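KLLA0F20702p (Kluyveromyces lactis, PDB 5Y5A) is the yeast telomerase protein Est1, which binds Cdc13 and probably helps bring telomerase to chromosome ends. Local coordinates at residues D364-I369 against F397-F402. Residues are numbered along the deposited sequence; the frame is centred on the assembly and turned at random.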
ATOM      1  N   ASP A 364      10.095   4.295   0.305  1.00 34.69           N
ATOM      2  CA  ASP A 364      11.012   3.847  -0.735  1.00 41.36           C
ATOM      3  C   ASP A 364      11.474   2.406  -0.508  1.00 44.70           C
ATOM      4  O   ASP A 364      11.582   1.630  -1.453  1.00 39.82           O
ATOM      5  CB  ASP A 364      12.235   4.771  -0.806  1.00 33.08           C
ATOM      6  CG  ASP A 364      11.964   6.055  -1.578  1.00 45.42           C
ATOM      7  OD1 ASP A 364      10.791   6.334  -1.920  1.00 37.45           O
ATOM      8  OD2 ASP A 364      12.943   6.796  -1.829  1.00 43.50           O
ATOM      9  N   LEU A 365      11.751   2.069   0.752  1.00 49.46           N
ATOM     10  CA  LEU A 365      12.168   0.720   1.127  1.00 43.94           C
ATOM     11  C   LEU A 365      11.105  -0.314   0.771  1.00 37.91           C
ATOM     12  O   LEU A 365      11.394  -1.313   0.115  1.00 35.10           O
ATOM     13  CB  LEU A 365      12.485   0.659   2.626  1.00 44.26           C
ATOM     14  CG  LEU A 365      12.712  -0.742   3.193  1.00 43.45           C
ATOM     15  CD1 LEU A 365      14.040  -1.323   2.725  1.00 38.81           C
ATOM     16  CD2 LEU A 365      12.631  -0.738   4.722  1.00 49.97           C
ATOM     17  N   ILE A 366       9.868  -0.065   1.180  1.00 40.81           N
ATOM     18  CA  ILE A 366       8.782  -1.000   0.890  1.00 41.63           C
ATOM     19  C   ILE A 366       8.466  -1.096  -0.605  1.00 38.87           C
ATOM     20  O   ILE A 366       8.256  -2.196  -1.130  1.00 38.28           O
ATOM     21  CB  ILE A 366       7.514  -0.612   1.645  1.00 43.88           C
ATOM     22  CG1 ILE A 366       7.810  -0.550   3.147  1.00 46.10           C
ATOM     23  CG2 ILE A 366       6.398  -1.611   1.362  1.00 37.28           C
ATOM     24  CD1 ILE A 366       6.854   0.344   3.891  1.00 43.54           C
ATOM     25  N   LEU A 367       8.431   0.047  -1.288  1.00 35.65           N
ATOM     26  CA  LEU A 367       8.271   0.063  -2.742  1.00 36.12           C
ATOM     27  C   LEU A 367       9.314  -0.847  -3.408  1.00 38.87           C
ATOM     28  O   LEU A 367       8.985  -1.678  -4.251  1.00 38.51           O
ATOM     29  CB  LEU A 367       8.399   1.486  -3.277  1.00 29.15           C
ATOM     30  CG  LEU A 367       8.584   1.668  -4.784  1.00 35.86           C
ATOM     31  CD1 LEU A 367       7.311   1.285  -5.550  1.00 40.21           C
ATOM     32  CD2 LEU A 367       8.977   3.102  -5.098  1.00 39.38           C
ATOM     33  N   LEU A 368      10.567  -0.682  -2.996  1.00 37.79           N
ATOM     34  CA  LEU A 368      11.692  -1.424  -3.553  1.00 38.50           C
ATOM     35  C   LEU A 368      11.588  -2.926  -3.295  1.00 40.69           C
ATOM     36  O   LEU A 368      11.786  -3.737  -4.207  1.00 39.62           O
ATOM     37  CB  LEU A 368      13.002  -0.882  -2.973  1.00 41.67           C
ATOM     38  CG  LEU A 368      14.287  -1.466  -3.548  1.00 40.69           C
ATOM     39  CD1 LEU A 368      14.363  -1.182  -5.047  1.00 36.21           C
ATOM     40  CD2 LEU A 368      15.501  -0.911  -2.802  1.00 35.74           C
ATOM     41  N   ILE A 369      11.283  -3.298  -2.054  1.00 38.25           N
ATOM     42  CA  ILE A 369      11.068  -4.710  -1.711  1.00 36.83           C
ATOM     43  C   ILE A 369       9.946  -5.291  -2.567  1.00 42.65           C
ATOM     44  O   ILE A 369      10.098  -6.346  -3.186  1.00 40.20           O
ATOM     45  CB  ILE A 369      10.733  -4.884  -0.211  1.00 32.86           C
ATOM     46  CG1 ILE A 369      12.016  -4.838   0.615  1.00 33.73           C
ATOM     47  CG2 ILE A 369      10.004  -6.218   0.046  1.00 34.08           C
ATOM     48  CD1 ILE A 369      11.785  -4.686   2.108  1.00 35.13           C
ATOM     49  N   PHE A 397      21.297  -4.576  -6.261  1.00 43.70           N
ATOM     50  CA  PHE A 397      20.967  -3.167  -6.076  1.00 44.71           C
ATOM     51  C   PHE A 397      20.114  -2.988  -4.831  1.00 40.16           C
ATOM     52  O   PHE A 397      20.298  -2.048  -4.066  1.00 38.38           O
ATOM     53  CB  PHE A 397      20.223  -2.590  -7.295  1.00 40.40           C
ATOM     54  CG  PHE A 397      19.618  -1.239  -7.031  1.00 36.81           C
ATOM     55  CD1 PHE A 397      20.433  -0.120  -6.883  1.00 34.30           C
ATOM     56  CD2 PHE A 397      18.246  -1.091  -6.892  1.00 39.27           C
ATOM     57  CE1 PHE A 397      19.885   1.137  -6.612  1.00 38.44           C
ATOM     58  CE2 PHE A 397      17.687   0.152  -6.624  1.00 40.05           C
ATOM     59  CZ  PHE A 397      18.508   1.275  -6.481  1.00 38.80           C
ATOM     60  N   ILE A 398      19.163  -3.894  -4.643  1.00 36.80           N
ATOM     61  CA  ILE A 398      18.284  -3.809  -3.487  1.00 38.04           C
ATOM     62  C   ILE A 398      19.097  -3.900  -2.196  1.00 37.33           C
ATOM     63  O   ILE A 398      18.904  -3.108  -1.269  1.00 35.61           O
ATOM     64  CB  ILE A 398      17.198  -4.902  -3.537  1.00 39.48           C
ATOM     65  CG1 ILE A 398      16.253  -4.607  -4.708  1.00 40.08           C
ATOM     66  CG2 ILE A 398      16.414  -4.953  -2.238  1.00 36.07           C
ATOM     67  CD1 ILE A 398      15.124  -5.563  -4.854  1.00 31.15           C
ATOM     68  N   PHE A 399      20.040  -4.836  -2.141  1.00 40.11           N
ATOM     69  CA  PHE A 399      20.821  -4.984  -0.916  1.00 40.70           C
ATOM     70  C   PHE A 399      21.848  -3.866  -0.766  1.00 40.62           C
ATOM     71  O   PHE A 399      22.247  -3.529   0.343  1.00 39.19           O
ATOM     72  CB  PHE A 399      21.469  -6.368  -0.867  1.00 39.63           C
ATOM     73  CG  PHE A 399      20.553  -7.411  -0.298  1.00 38.38           C
ATOM     74  CD1 PHE A 399      19.589  -8.011  -1.091  1.00 33.69           C
ATOM     75  CD2 PHE A 399      20.596  -7.725   1.049  1.00 36.94           C
ATOM     76  CE1 PHE A 399      18.717  -8.955  -0.564  1.00 40.36           C
ATOM     77  CE2 PHE A 399      19.719  -8.666   1.586  1.00 37.80           C
ATOM     78  CZ  PHE A 399      18.786  -9.283   0.777  1.00 41.17           C
ATOM     79  N   LYS A 400      22.240  -3.264  -1.882  1.00 43.08           N
ATOM     80  CA  LYS A 400      23.046  -2.057  -1.837  1.00 44.70           C
ATOM     81  C   LYS A 400      22.268  -0.956  -1.104  1.00 46.61           C
ATOM     82  O   LYS A 400      22.815  -0.246  -0.258  1.00 44.62           O
ATOM     83  CB  LYS A 400      23.419  -1.610  -3.251  1.00 46.77           C
ATOM     84  CG  LYS A 400      24.312  -0.389  -3.286  1.00 51.84           C
ATOM     85  CD  LYS A 400      24.717  -0.031  -4.703  1.00 56.40           C
ATOM     86  CE  LYS A 400      25.645   1.176  -4.695  1.00 63.50           C
ATOM     87  NZ  LYS A 400      26.153   1.513  -6.053  1.00 71.54           N
ATOM     88  N   PHE A 401      20.981  -0.836  -1.432  1.00 40.97           N
ATOM     89  CA  PHE A 401      20.084   0.128  -0.791  1.00 36.46           C
ATOM     90  C   PHE A 401      19.942  -0.152   0.705  1.00 35.44           C
ATOM     91  O   PHE A 401      19.993   0.769   1.525  1.00 36.87           O
ATOM     92  CB  PHE A 401      18.709   0.093  -1.464  1.00 37.71           C
ATOM     93  CG  PHE A 401      17.792   1.198  -1.035  1.00 36.29           C
ATOM     94  CD1 PHE A 401      17.819   2.426  -1.678  1.00 35.91           C
ATOM     95  CD2 PHE A 401      16.889   1.006  -0.000  1.00 38.46           C
ATOM     96  CE1 PHE A 401      16.966   3.449  -1.297  1.00 40.66           C
ATOM     97  CE2 PHE A 401      16.033   2.029   0.392  1.00 43.25           C
ATOM     98  CZ  PHE A 401      16.073   3.246  -0.255  1.00 40.97           C
ATOM     99  N   PHE A 402      19.760  -1.431   1.039  1.00 36.92           N
ATOM    100  CA  PHE A 402      19.723  -1.897   2.429  1.00 37.12           C
ATOM    101  C   PHE A 402      20.957  -1.456   3.213  1.00 36.34           C
ATOM    102  O   PHE A 402      20.847  -0.810   4.250  1.00 40.90           O
ATOM    103  CB  PHE A 402      19.633  -3.429   2.500  1.00 33.06           C
ATOM    104  CG  PHE A 402      18.284  -3.996   2.148  1.00 41.42           C
ATOM    105  CD1 PHE A 402      17.277  -3.193   1.639  1.00 37.10           C
ATOM    106  CD2 PHE A 402      18.030  -5.350   2.332  1.00 39.57           C
ATOM    107  CE1 PHE A 402      16.048  -3.726   1.322  1.00 38.01           C
ATOM    108  CE2 PHE A 402      16.802  -5.888   2.014  1.00 35.22           C
ATOM    109  CZ  PHE A 402      15.806  -5.072   1.506  1.00 35.85           C
TER
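L368 is the central bump of this contact, its isobutyl group filling a hollow made by F397, I398 and F401 on the facing helix. With CG anti to the backbone N (chi1 -175°), the branch carries its two methyls across the gap: CD2 lies against the root of the F401 ring, 3.6 Å from F401 CG, while CD1 meets F397 CE2 at 3.9 Å. I398 fits alongside, CG1 running past L368 CG in the opposite direction. F401 answers as the projection from the other side, its ring reaching over the backbone of 364-369 until CE2 stands 4.1 Å from L365 CA and CZ approaches the CB of D364. The outer end of the F402 ring abuts two side chains of 364-369, L365 and I369. Both cross it at about a right angle: L365 CD1 is 3.4 Å from F402 CE1, a tight approach, whereas I369 CG1 meets the ring edge near its plane, 3.9 Å from F402 CZ. Cutting L368 back to an alanine removes both methyls and is likely to open a gap between F397, I398 and F401, with the root of the F401 ring losing its support.

The segments belong to long helices 339-379 and 385-410, which form an antiparallel helical hairpin in the Est1 DNA/RNA-binding domain, of the TPR clan; locally their axes run at 160° and come within 10.9 Å. Helix 421-433 adds M425 against L365, and I428 and W432 against I369, while I321 of helix 318-325 touches L368. No hydrogen bond or salt bridge joins the two segments, and every touching residue is buried, so the pairing depends on shape and the exclusion of water rather than on directional bonds.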